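Local coordinates for protein cellulose hydrolase (Bacillus licheniformis, PDB 4YZT) that hydrolyses internal beta-1,4-glycosidic bonds of cellulose as a family 5 endoglucanase, with a cellotetraose bound here at its TIM-barrel module, at residues 28-33 against 108-113; 70-75 against 269-274; 285-290 against 301-306. All coordinates share one frame; numbering follows the deposited sequence.

Interaction 1 (28-33 against 108-113); sequences LENMSP and EFYVVL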
loop_
_atom_site.group_PDB
_atom_site.type_symbol
_atom_site.label_atom_id
_atom_site.label_comp_id
_atom_site.label_asym_id
_atom_site.label_seq_id
_atom_site.Cartn_x
_atom_site.Cartn_y
_atom_site.Cartn_z
ATOM N N LEU A 28 -6.278 -19.968 0.900
ATOM C CA LEU A 28 -7.102 -18.764 0.859
ATOM C C LEU A 28 -7.976 -18.713 2.106
ATOM O O LEU A 28 -8.015 -17.696 2.797
ATOM C CB LEU A 28 -7.977 -18.726 -0.407
ATOM C CG LEU A 28 -8.817 -17.458 -0.590
ATOM C CD1 LEU A 28 -7.945 -16.283 -1.049
ATOM C CD2 LEU A 28 -9.993 -17.666 -1.546
ATOM N N GLU A 29 -8.650 -19.821 2.409
ATOM C CA GLU A 29 -9.545 -19.891 3.570
ATOM C C GLU A 29 -8.798 -19.606 4.876
ATOM O O GLU A 29 -9.316 -18.928 5.771
ATOM C CB GLU A 29 -10.225 -21.265 3.639
ATOM C CG GLU A 29 -10.995 -21.512 4.937
ATOM C CD GLU A 29 -12.205 -20.616 5.105
ATOM O OE1 GLU A 29 -12.691 -20.048 4.100
ATOM O OE2 GLU A 29 -12.674 -20.474 6.258
ATOM N N ASN A 30 -7.568 -20.100 4.979
ATOM C CA ASN A 30 -6.811 -19.942 6.213
ATOM C C ASN A 30 -6.080 -18.609 6.359
ATOM O O ASN A 30 -5.902 -18.146 7.492
ATOM C CB ASN A 30 -5.786 -21.067 6.356
ATOM C CG ASN A 30 -6.430 -22.415 6.608
ATOM O OD1 ASN A 30 -7.565 -22.502 7.089
ATOM N ND2 ASN A 30 -5.698 -23.479 6.293
ATOM N N MET A 31 -5.657 -17.995 5.245
ATOM C CA MET A 31 -4.767 -16.816 5.316
ATOM C C MET A 31 -5.363 -15.453 4.879
ATOM O O MET A 31 -4.867 -14.399 5.284
ATOM C CB MET A 31 -3.496 -17.066 4.486
ATOM C CG MET A 31 -2.613 -18.245 4.977
ATOM S SD MET A 31 -0.992 -18.273 4.144
ATOM C CE MET A 31 -0.235 -16.752 4.721
ATOM N N SER A 32 -6.403 -15.450 4.057
ATOM C CA SER A 32 -6.895 -14.176 3.509
ATOM C C SER A 32 -7.846 -13.486 4.483
ATOM O O SER A 32 -8.746 -14.142 5.004
ATOM C CB SER A 32 -7.603 -14.413 2.166
ATOM O OG SER A 32 -8.114 -13.205 1.633
ATOM N N PRO A 33 -7.667 -12.173 4.731
ATOM C CA PRO A 33 -6.631 -11.245 4.252
ATOM C C PRO A 33 -5.401 -11.160 5.148
ATOM O O PRO A 33 -5.482 -11.394 6.352
ATOM C CB PRO A 33 -7.358 -9.899 4.255
ATOM C CG PRO A 33 -8.256 -9.984 5.439
ATOM C CD PRO A 33 -8.672 -11.465 5.546
ATOM N N GLU A 108 -2.653 -16.935 16.799
ATOM C CA GLU A 108 -3.218 -17.864 15.821
ATOM C C GLU A 108 -3.142 -17.382 14.377
ATOM O O GLU A 108 -3.777 -17.969 13.501
ATOM C CB GLU A 108 -4.672 -18.188 16.173
ATOM C CG GLU A 108 -4.835 -18.729 17.563
ATOM C CD GLU A 108 -4.857 -20.237 17.567
ATOM O OE1 GLU A 108 -3.910 -20.849 17.034
ATOM O OE2 GLU A 108 -5.848 -20.799 18.088
ATOM N N PHE A 109 -2.370 -16.326 14.119
ATOM C CA PHE A 109 -2.081 -15.925 12.738
ATOM C C PHE A 109 -1.360 -17.021 11.954
ATOM O O PHE A 109 -0.561 -17.796 12.511
ATOM C CB PHE A 109 -1.193 -14.670 12.697
ATOM C CG PHE A 109 -1.872 -13.406 13.154
ATOM C CD1 PHE A 109 -2.980 -12.905 12.475
ATOM C CD2 PHE A 109 -1.368 -12.681 14.221
ATOM C CE1 PHE A 109 -3.592 -11.718 12.886
ATOM C CE2 PHE A 109 -1.974 -11.500 14.632
ATOM C CZ PHE A 109 -3.091 -11.019 13.969
ATOM N N TYR A 110 -1.600 -17.068 10.652
ATOM C CA TYR A 110 -0.629 -17.705 9.779
ATOM C C TYR A 110 0.443 -16.648 9.558
ATOM O O TYR A 110 0.125 -15.472 9.399
ATOM C CB TYR A 110 -1.256 -18.174 8.473
ATOM C CG TYR A 110 -2.025 -19.459 8.639
ATOM C CD1 TYR A 110 -3.268 -19.463 9.257
ATOM C CD2 TYR A 110 -1.504 -20.669 8.198
ATOM C CE1 TYR A 110 -3.984 -20.626 9.422
ATOM C CE2 TYR A 110 -2.217 -21.848 8.363
ATOM C CZ TYR A 110 -3.452 -21.812 8.976
ATOM O OH TYR A 110 -4.168 -22.969 9.150
ATOM N N VAL A 111 1.704 -17.052 9.587
ATOM C CA VAL A 111 2.792 -16.087 9.654
ATOM C C VAL A 111 3.826 -16.366 8.561
ATOM O O VAL A 111 4.241 -17.509 8.403
ATOM C CB VAL A 111 3.485 -16.120 11.042
ATOM C CG1 VAL A 111 4.626 -15.100 11.102
ATOM C CG2 VAL A 111 2.469 -15.876 12.177
ATOM N N VAL A 112 4.212 -15.325 7.806
ATOM C CA VAL A 112 5.254 -15.444 6.790
ATOM C C VAL A 112 6.550 -14.805 7.291
ATOM O O VAL A 112 6.594 -13.602 7.562
ATOM C CB VAL A 112 4.830 -14.787 5.470
ATOM C CG1 VAL A 112 5.980 -14.803 4.432
ATOM C CG2 VAL A 112 3.589 -15.488 4.926
ATOM N N LEU A 113 7.600 -15.614 7.414
ATOM C CA LEU A 113 8.904 -15.101 7.829
ATOM C C LEU A 113 9.841 -15.139 6.629
ATOM O O LEU A 113 9.897 -16.162 5.937
ATOM C CB LEU A 113 9.466 -15.923 8.992
ATOM C CG LEU A 113 10.879 -15.604 9.513
ATOM C CD1 LEU A 113 10.940 -14.248 10.207
ATOM C CD2 LEU A 113 11.374 -16.712 10.444
#

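Interaction 2 (70-75 against 269-274); sequences SVRIPV and IGEYGT. With BGC (beta-D-glucopyranose), chain B.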
loop_
_atom_site.group_PDB
_atom_site.type_symbol
_atom_site.label_atom_id
_atom_site.label_comp_id
_atom_site.label_asym_id
_atom_site.label_seq_id
_atom_site.Cartn_x
_atom_site.Cartn_y
_atom_site.Cartn_z
ATOM N N SER A 70 -3.684 -13.457 8.561
ATOM C CA SER A 70 -2.257 -13.743 8.445
ATOM C C SER A 70 -1.421 -12.467 8.506
ATOM O O SER A 70 -1.920 -11.379 8.231
ATOM C CB SER A 70 -1.961 -14.508 7.145
ATOM O OG SER A 70 -2.318 -13.746 6.004
ATOM N N VAL A 71 -0.162 -12.610 8.914
ATOM C CA VAL A 71 0.773 -11.502 8.911
ATOM C C VAL A 71 2.073 -11.925 8.236
ATOM O O VAL A 71 2.509 -13.070 8.350
ATOM C CB VAL A 71 1.073 -10.964 10.343
ATOM C CG1 VAL A 71 -0.226 -10.558 11.045
ATOM C CG2 VAL A 71 1.836 -11.983 11.177
ATOM N N ARG A 72 2.664 -10.988 7.512
ATOM C CA ARG A 72 3.993 -11.165 6.947
ATOM C C ARG A 72 4.980 -10.333 7.742
ATOM O O ARG A 72 4.751 -9.153 7.973
ATOM C CB ARG A 72 4.016 -10.762 5.471
ATOM C CG ARG A 72 5.381 -10.817 4.786
ATOM C CD ARG A 72 5.125 -10.840 3.291
ATOM N NE ARG A 72 6.282 -10.961 2.397
ATOM C CZ ARG A 72 6.902 -9.945 1.793
ATOM N NH1 ARG A 72 6.554 -8.681 2.047
ATOM N NH2 ARG A 72 7.905 -10.190 0.945
ATOM N N ILE A 73 6.066 -10.965 8.175
ATOM C CA ILE A 73 7.077 -10.290 8.983
ATOM C C ILE A 73 8.376 -10.224 8.195
ATOM O O ILE A 73 9.190 -11.152 8.235
ATOM C CB ILE A 73 7.312 -11.008 10.346
ATOM C CG1 ILE A 73 5.995 -11.145 11.120
ATOM C CG2 ILE A 73 8.340 -10.264 11.197
ATOM C CD1 ILE A 73 6.080 -12.073 12.324
ATOM N N PRO A 74 8.557 -9.135 7.436
ATOM C CA PRO A 74 9.815 -8.996 6.698
ATOM C C PRO A 74 10.974 -8.786 7.651
ATOM O O PRO A 74 10.849 -8.032 8.618
ATOM C CB PRO A 74 9.576 -7.765 5.801
ATOM C CG PRO A 74 8.447 -7.047 6.381
ATOM C CD PRO A 74 7.590 -8.069 7.101
ATOM N N VAL A 75 12.092 -9.458 7.383
ATOM C CA VAL A 75 13.284 -9.332 8.223
ATOM C C VAL A 75 14.526 -9.136 7.357
ATOM O O VAL A 75 14.795 -9.922 6.437
ATOM C CB VAL A 75 13.490 -10.558 9.120
ATOM C CG1 VAL A 75 14.786 -10.417 9.916
ATOM C CG2 VAL A 75 12.294 -10.756 10.050
ATOM N N ILE A 269 -0.022 -13.294 -2.766
ATOM C CA ILE A 269 0.362 -11.961 -3.206
ATOM C C ILE A 269 1.003 -11.301 -1.989
ATOM O O ILE A 269 0.298 -10.831 -1.091
ATOM C CB ILE A 269 -0.850 -11.168 -3.714
ATOM C CG1 ILE A 269 -1.533 -11.909 -4.868
ATOM C CG2 ILE A 269 -0.447 -9.791 -4.170
ATOM C CD1 ILE A 269 -3.005 -11.574 -5.015
ATOM N N GLY A 270 2.330 -11.342 -1.922
ATOM C CA GLY A 270 3.021 -10.959 -0.694
ATOM C C GLY A 270 2.900 -9.490 -0.338
ATOM O O GLY A 270 3.008 -9.119 0.841
ATOM N N GLU A 271 2.701 -8.650 -1.356
ATOM C CA GLU A 271 2.478 -7.217 -1.147
ATOM C C GLU A 271 1.548 -6.640 -2.204
ATOM O O GLU A 271 1.698 -6.931 -3.398
ATOM C CB GLU A 271 3.802 -6.421 -1.183
ATOM C CG GLU A 271 4.864 -6.831 -0.152
ATOM C CD GLU A 271 6.124 -6.000 -0.254
ATOM O OE1 GLU A 271 6.045 -4.873 -0.811
ATOM O OE2 GLU A 271 7.198 -6.454 0.222
ATOM N N TYR A 272 0.619 -5.797 -1.762
ATOM C CA TYR A 272 -0.201 -4.952 -2.624
ATOM C C TYR A 272 -0.642 -3.750 -1.796
ATOM O O TYR A 272 -0.569 -3.772 -0.556
ATOM C CB TYR A 272 -1.439 -5.694 -3.169
ATOM C CG TYR A 272 -2.520 -5.803 -2.129
ATOM C CD1 TYR A 272 -3.546 -4.855 -2.050
ATOM C CD2 TYR A 272 -2.492 -6.822 -1.185
ATOM C CE1 TYR A 272 -4.522 -4.931 -1.058
ATOM C CE2 TYR A 272 -3.470 -6.917 -0.198
ATOM C CZ TYR A 272 -4.470 -5.960 -0.132
ATOM O OH TYR A 272 -5.420 -6.051 0.858
ATOM N N GLY A 273 -1.132 -2.715 -2.475
ATOM C CA GLY A 273 -1.741 -1.599 -1.780
ATOM C C GLY A 273 -1.306 -0.262 -2.338
ATOM O O GLY A 273 -0.403 -0.184 -3.171
ATOM N N THR A 274 -1.946 0.810 -1.880
ATOM C CA THR A 274 -1.542 2.128 -2.346
ATOM C C THR A 274 -0.361 2.601 -1.517
ATOM O O THR A 274 -0.121 2.110 -0.408
ATOM C CB THR A 274 -2.706 3.160 -2.299
ATOM O OG1 THR A 274 -3.339 3.144 -1.011
ATOM C CG2 THR A 274 -3.737 2.816 -3.361
HETATM C C2 BGC B . 9.394 -3.999 -1.168
HETATM C C3 BGC B . 9.005 -3.142 -0.015
HETATM C C4 BGC B . 8.798 -1.750 -0.419
HETATM C C5 BGC B . 7.732 -1.708 -1.514
HETATM C C6 BGC B . 7.321 -0.338 -1.984
HETATM C C1 BGC B . 8.291 -3.801 -2.171
HETATM O O1 BGC B . 8.192 -4.755 -3.185
HETATM O O2 BGC B . 9.412 -5.418 -0.814
HETATM O O3 BGC B . 9.974 -3.244 1.121
HETATM O O4 BGC B . 8.397 -0.974 0.766
HETATM O O5 BGC B . 8.263 -2.443 -2.661
HETATM O O6 BGC B . 8.441 0.236 -2.639
#

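Interaction 3 (285-290 against 301-306); sequences LYHDTF and PMWWDN. With BGC (beta-D-glucopyranose), chain C; BGC (beta-D-glucopyranose), chain B.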
loop_
_atom_site.group_PDB
_atom_site.type_symbol
_atom_site.label_atom_id
_atom_site.label_comp_id
_atom_site.label_asym_id
_atom_site.label_seq_id
_atom_site.Cartn_x
_atom_site.Cartn_y
_atom_site.Cartn_z
ATOM N N LEU A 285 -12.231 1.961 -4.146
ATOM C CA LEU A 285 -12.503 1.156 -5.340
ATOM C C LEU A 285 -11.322 0.250 -5.737
ATOM O O LEU A 285 -11.513 -0.900 -6.129
ATOM C CB LEU A 285 -12.873 2.071 -6.510
ATOM C CG LEU A 285 -13.299 1.378 -7.810
ATOM C CD1 LEU A 285 -14.568 0.544 -7.570
ATOM C CD2 LEU A 285 -13.536 2.398 -8.901
ATOM N N TYR A 286 -10.111 0.784 -5.668
ATOM C CA TYR A 286 -8.914 0.014 -5.994
ATOM C C TYR A 286 -8.766 -1.187 -5.055
ATOM O O TYR A 286 -8.563 -2.328 -5.496
ATOM C CB TYR A 286 -7.670 0.910 -5.928
ATOM C CG TYR A 286 -6.394 0.208 -6.340
ATOM C CD1 TYR A 286 -5.625 -0.481 -5.409
ATOM C CD2 TYR A 286 -5.967 0.211 -7.667
ATOM C CE1 TYR A 286 -4.465 -1.138 -5.785
ATOM C CE2 TYR A 286 -4.807 -0.433 -8.036
ATOM C CZ TYR A 286 -4.071 -1.110 -7.100
ATOM O OH TYR A 286 -2.913 -1.762 -7.472
ATOM N N HIS A 287 -8.885 -0.943 -3.755
ATOM C CA HIS A 287 -8.688 -2.031 -2.806
ATOM C C HIS A 287 -9.795 -3.083 -2.920
ATOM O O HIS A 287 -9.509 -4.284 -2.948
ATOM C CB HIS A 287 -8.589 -1.488 -1.383
ATOM C CG HIS A 287 -7.251 -0.892 -1.065
ATOM N ND1 HIS A 287 -6.896 0.386 -1.439
ATOM C CD2 HIS A 287 -6.175 -1.406 -0.417
ATOM C CE1 HIS A 287 -5.664 0.639 -1.031
ATOM N NE2 HIS A 287 -5.202 -0.433 -0.410
ATOM N N ASP A 288 -11.051 -2.656 -3.014
ATOM C CA ASP A 288 -12.140 -3.616 -3.144
ATOM C C ASP A 288 -12.003 -4.445 -4.414
ATOM O O ASP A 288 -12.203 -5.657 -4.399
ATOM C CB ASP A 288 -13.505 -2.922 -3.147
ATOM C CG ASP A 288 -14.643 -3.908 -3.321
ATOM O OD1 ASP A 288 -14.969 -4.633 -2.351
ATOM O OD2 ASP A 288 -15.203 -3.980 -4.435
ATOM N N THR A 289 -11.646 -3.783 -5.510
ATOM C CA THR A 289 -11.548 -4.462 -6.794
ATOM C C THR A 289 -10.405 -5.462 -6.776
ATOM O O THR A 289 -10.592 -6.622 -7.158
ATOM C CB THR A 289 -11.338 -3.467 -7.954
ATOM O OG1 THR A 289 -12.426 -2.533 -7.979
ATOM C CG2 THR A 289 -11.272 -4.194 -9.290
ATOM N N PHE A 290 -9.227 -5.026 -6.330
ATOM C CA PHE A 290 -8.092 -5.938 -6.316
ATOM C C PHE A 290 -8.280 -7.102 -5.347
ATOM O O PHE A 290 -7.990 -8.247 -5.693
ATOM C CB PHE A 290 -6.782 -5.232 -5.972
ATOM C CG PHE A 290 -5.606 -6.152 -6.047
ATOM C CD1 PHE A 290 -5.121 -6.561 -7.281
ATOM C CD2 PHE A 290 -5.017 -6.655 -4.891
ATOM C CE1 PHE A 290 -4.063 -7.444 -7.369
ATOM C CE2 PHE A 290 -3.950 -7.534 -4.969
ATOM C CZ PHE A 290 -3.474 -7.928 -6.204
ATOM N N PRO A 301 -4.163 -12.323 -0.537
ATOM C CA PRO A 301 -3.649 -10.955 -0.627
ATOM C C PRO A 301 -3.084 -10.461 0.702
ATOM O O PRO A 301 -3.800 -10.435 1.716
ATOM C CB PRO A 301 -4.887 -10.147 -1.040
ATOM C CG PRO A 301 -6.050 -10.908 -0.445
ATOM C CD PRO A 301 -5.620 -12.365 -0.310
ATOM N N MET A 302 -1.812 -10.068 0.696
ATOM C CA MET A 302 -1.198 -9.526 1.910
ATOM C C MET A 302 -0.881 -8.037 1.725
ATOM O O MET A 302 -0.107 -7.656 0.849
ATOM C CB MET A 302 0.062 -10.329 2.274
ATOM C CG MET A 302 -0.206 -11.849 2.363
ATOM S SD MET A 302 1.027 -12.817 3.265
ATOM C CE MET A 302 0.619 -12.383 4.958
ATOM N N TRP A 303 -1.490 -7.203 2.572
ATOM C CA TRP A 303 -1.489 -5.734 2.410
ATOM C C TRP A 303 -0.168 -5.110 2.858
ATOM O O TRP A 303 0.296 -5.387 3.971
ATOM C CB TRP A 303 -2.650 -5.159 3.238
ATOM C CG TRP A 303 -3.212 -3.814 2.887
ATOM C CD1 TRP A 303 -2.978 -3.062 1.768
ATOM C CD2 TRP A 303 -4.152 -3.073 3.679
ATOM N NE1 TRP A 303 -3.714 -1.884 1.830
ATOM C CE2 TRP A 303 -4.445 -1.880 2.988
ATOM C CE3 TRP A 303 -4.771 -3.309 4.908
ATOM C CZ2 TRP A 303 -5.328 -0.921 3.493
ATOM C CZ3 TRP A 303 -5.651 -2.355 5.406
ATOM C CH2 TRP A 303 -5.907 -1.174 4.704
ATOM N N TRP A 304 0.435 -4.280 2.014
ATOM C CA TRP A 304 1.668 -3.594 2.428
ATOM C C TRP A 304 1.353 -2.366 3.252
ATOM O O TRP A 304 0.683 -1.430 2.794
ATOM C CB TRP A 304 2.546 -3.199 1.232
ATOM C CG TRP A 304 3.823 -2.515 1.690
ATOM C CD1 TRP A 304 4.150 -1.194 1.560
ATOM C CD2 TRP A 304 4.925 -3.136 2.378
ATOM N NE1 TRP A 304 5.388 -0.952 2.134
ATOM C CE2 TRP A 304 5.884 -2.130 2.635
ATOM C CE3 TRP A 304 5.192 -4.446 2.799
ATOM C CZ2 TRP A 304 7.092 -2.394 3.287
ATOM C CZ3 TRP A 304 6.389 -4.706 3.445
ATOM C CH2 TRP A 304 7.325 -3.683 3.685
ATOM N N ASP A 305 1.862 -2.377 4.478
ATOM C CA ASP A 305 1.686 -1.270 5.399
ATOM C C ASP A 305 3.057 -0.916 5.982
ATOM O O ASP A 305 3.612 -1.669 6.793
ATOM C CB ASP A 305 0.680 -1.661 6.485
ATOM C CG ASP A 305 0.323 -0.509 7.407
ATOM O OD1 ASP A 305 0.969 0.558 7.320
ATOM O OD2 ASP A 305 -0.611 -0.671 8.225
ATOM N N ASN A 306 3.626 0.207 5.560
ATOM C CA ASN A 306 4.939 0.580 6.074
ATOM C C ASN A 306 4.891 1.336 7.409
ATOM O O ASN A 306 5.921 1.784 7.904
ATOM C CB ASN A 306 5.719 1.406 5.039
ATOM C CG ASN A 306 5.122 2.794 4.793
ATOM O OD1 ASN A 306 4.134 3.197 5.412
ATOM N ND2 ASN A 306 5.750 3.541 3.883
HETATM C C2 BGC C . 8.545 1.103 1.935
HETATM C C3 BGC C . 9.334 2.365 2.081
HETATM C C4 BGC C . 10.777 2.054 2.328
HETATM C C5 BGC C . 11.332 1.168 1.228
HETATM C C6 BGC C . 12.768 0.822 1.527
HETATM C C1 BGC C . 9.122 0.236 0.844
HETATM O O2 BGC C . 7.156 1.375 1.646
HETATM O O3 BGC C . 8.753 3.165 3.157
HETATM O O4 BGC C . 11.628 3.266 2.380
HETATM O O5 BGC C . 10.552 -0.078 1.082
HETATM O O6 BGC C . 13.358 0.167 0.406
HETATM C C2 BGC B . 9.394 -3.999 -1.168
HETATM C C3 BGC B . 9.005 -3.142 -0.015
HETATM C C4 BGC B . 8.798 -1.750 -0.419
HETATM C C5 BGC B . 7.732 -1.708 -1.514
HETATM C C6 BGC B . 7.321 -0.338 -1.984
HETATM C C1 BGC B . 8.291 -3.801 -2.171
HETATM O O1 BGC B . 8.192 -4.755 -3.185
HETATM O O2 BGC B . 9.412 -5.418 -0.814
HETATM O O3 BGC B . 9.974 -3.244 1.121
HETATM O O4 BGC B . 8.397 -0.974 0.766
HETATM O O5 BGC B . 8.263 -2.443 -2.661
HETATM O O6 BGC B . 8.441 0.236 -2.639
#

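Interaction 1 (28-33 against 108-113)
Asn-30 and Tyr-110 meet first through a CH-pi contact. The CB of Asn-30 sits over one face of the phenol ring, 3.9 Å from the centroid of Tyr-110 and 29° off the ring normal. With CG beside the backbone N (chi1 -69°), the Asn-30 amide is carried over the hydroxyl end of the ring, and its plane lies within 8° of the ring plane. That near-parallel setting explains a polar near miss: ND2 of Asn-30 comes to 3.3 Å from OH of Tyr-110, but at an angle too poor for a hydrogen bond. The backbone O of Asn-30 also approaches the ring, 3.4 Å from CD1 of Tyr-110.

The remaining contacts are apolar. Met-31 crosses Tyr-110 at about a right angle, its CG 3.8 Å from CB of Tyr-110. Its chain bends at chi3, turning the methyl group inward until CE is 4.0 Å from CG2 of Val-112. A flexible thioether suits this position because it can follow the strand from the partly exposed tyrosine to the buried valine, while Tyr-110 offers a broad face to the helix end. Leu-156 of the next strand also touches Met-31. The arrangement belongs to a TIM barrel whose N-terminal helix, 24-31, closes over the end where strand 110-114 begins, away from the bound sugar.

Interaction 2 (70-75 against 269-274)
The guanidinium of Arg-72 has the peptide of Gly-270 against one face, with the carbonyl C of Gly-270 4.2 Å above its plane and displaced toward the rim, while OE2 of Glu-271 comes to its edge, near the plane. The two flat groups are not coplanar: guanidinium and carboxylate are turned 57° from each other. They meet through a single salt-bridge hydrogen bond, NH1 of Arg-72 to OE2 of Glu-271 at 3.0 Å, with an N-H...O angle of 154°. The bond uses the anti side of OE2 and rises somewhat out of the carboxylate plane.

Reach explains the choice of residues. Strands 70-73 and 267-272 are not neighbours in the barrel, so the arginine must span part of its interior, and its chain is extended from CG to NE to do so. CD of Arg-72 passes 3.7 Å from O of Gly-270, along bare backbone. Glu-271 is also extended beyond CG (chi2 -180°), which lifts its carboxylate to the sugar, and O2 of the chain B glucose donates a hydrogen bond of 2.7 Å to OE2 of Glu-271.

Neighbours complete the network. NE of Arg-72 makes a salt bridge to Glu-158, NH2 bonds Asn-161 and NH1 also bonds Asn-36, while OE1 of Glu-271 is held by Tyr-225. This is the sugar pocket at the C-terminal end of the (beta/alpha)8 barrel, and the placing of Glu-271 is consistent with the strand-7 glutamate of clan GH-A enzymes. The chemistry implies a carboxylate fixed in rotation and a guanidinium fixed in position by its ring of acceptors, its buried positive charge probably balanced by the acidic side chains beside it.

Interaction 3 (285-290 against 301-306)
Trp-303 and His-287 share the one polar contact between the two segments, a weak hydrogen bond from NE1 of Trp-303 to NE2 of His-287, 3.1 Å long with an angle of 134° at the hydrogen. A chi1 of -78° sets the imidazole beside its own backbone N and points it at the strand, where the indole nitrogen comes to its edge, near its plane. Because ND1 of His-287 bonds the carbonyl O of Lys-283 one helical turn earlier, NE2 is left to accept. The rings are set obliquely, their planes 73° apart.

Within the helix, Thr-289 returns its hydroxyl to the backbone: OG1 of Thr-289 lies 2.6 Å from O of Leu-285, which also accepts the ordinary helical bond from Thr-289 N on the opposite face of its carbonyl plane.

The segments belong to the last beta-alpha-beta unit of the barrel, strand 267-272, helix 280-296 and strand 299-303, and His-287 bridges helix and strand end with its weak bond.

Beyond that end the contacts turn to carbohydrate. NE1 of Trp-304 donates to O2 of the chain C glucose at 3.0 Å, and ND2 of Asn-306 donates to O3 of the same glucose at 3.1 Å. C3 of the adjoining glucose, chain B, at the reducing end, lies 3.9 Å above one face of the Trp-304 indole, offset toward the rim; the broad indole suits the flat side of a pyranose.

In the fold
All three contacts belong to one eight-stranded barrel but sit at different depths. Interaction 1 is partly buried, at the end where strands begin, and rests on van der Waals and CH-pi packing, with an amide close to a phenol hydroxyl but not bonded to it. Interactions 2 and 3 are buried, and both reach the chain B glucose at the other end. Interaction 2 works by charge across the barrel interior; interaction 3 joins helix to strand by a weak N-H...N bond between indole and imidazole. The elements interlock: strands 110-114 and 70-73 are neighbours, as are 267-272 and 299-303, and the backbone O of Met-31 probably hydrogen-bonds OG of Ser-70, which also packs on Met-302.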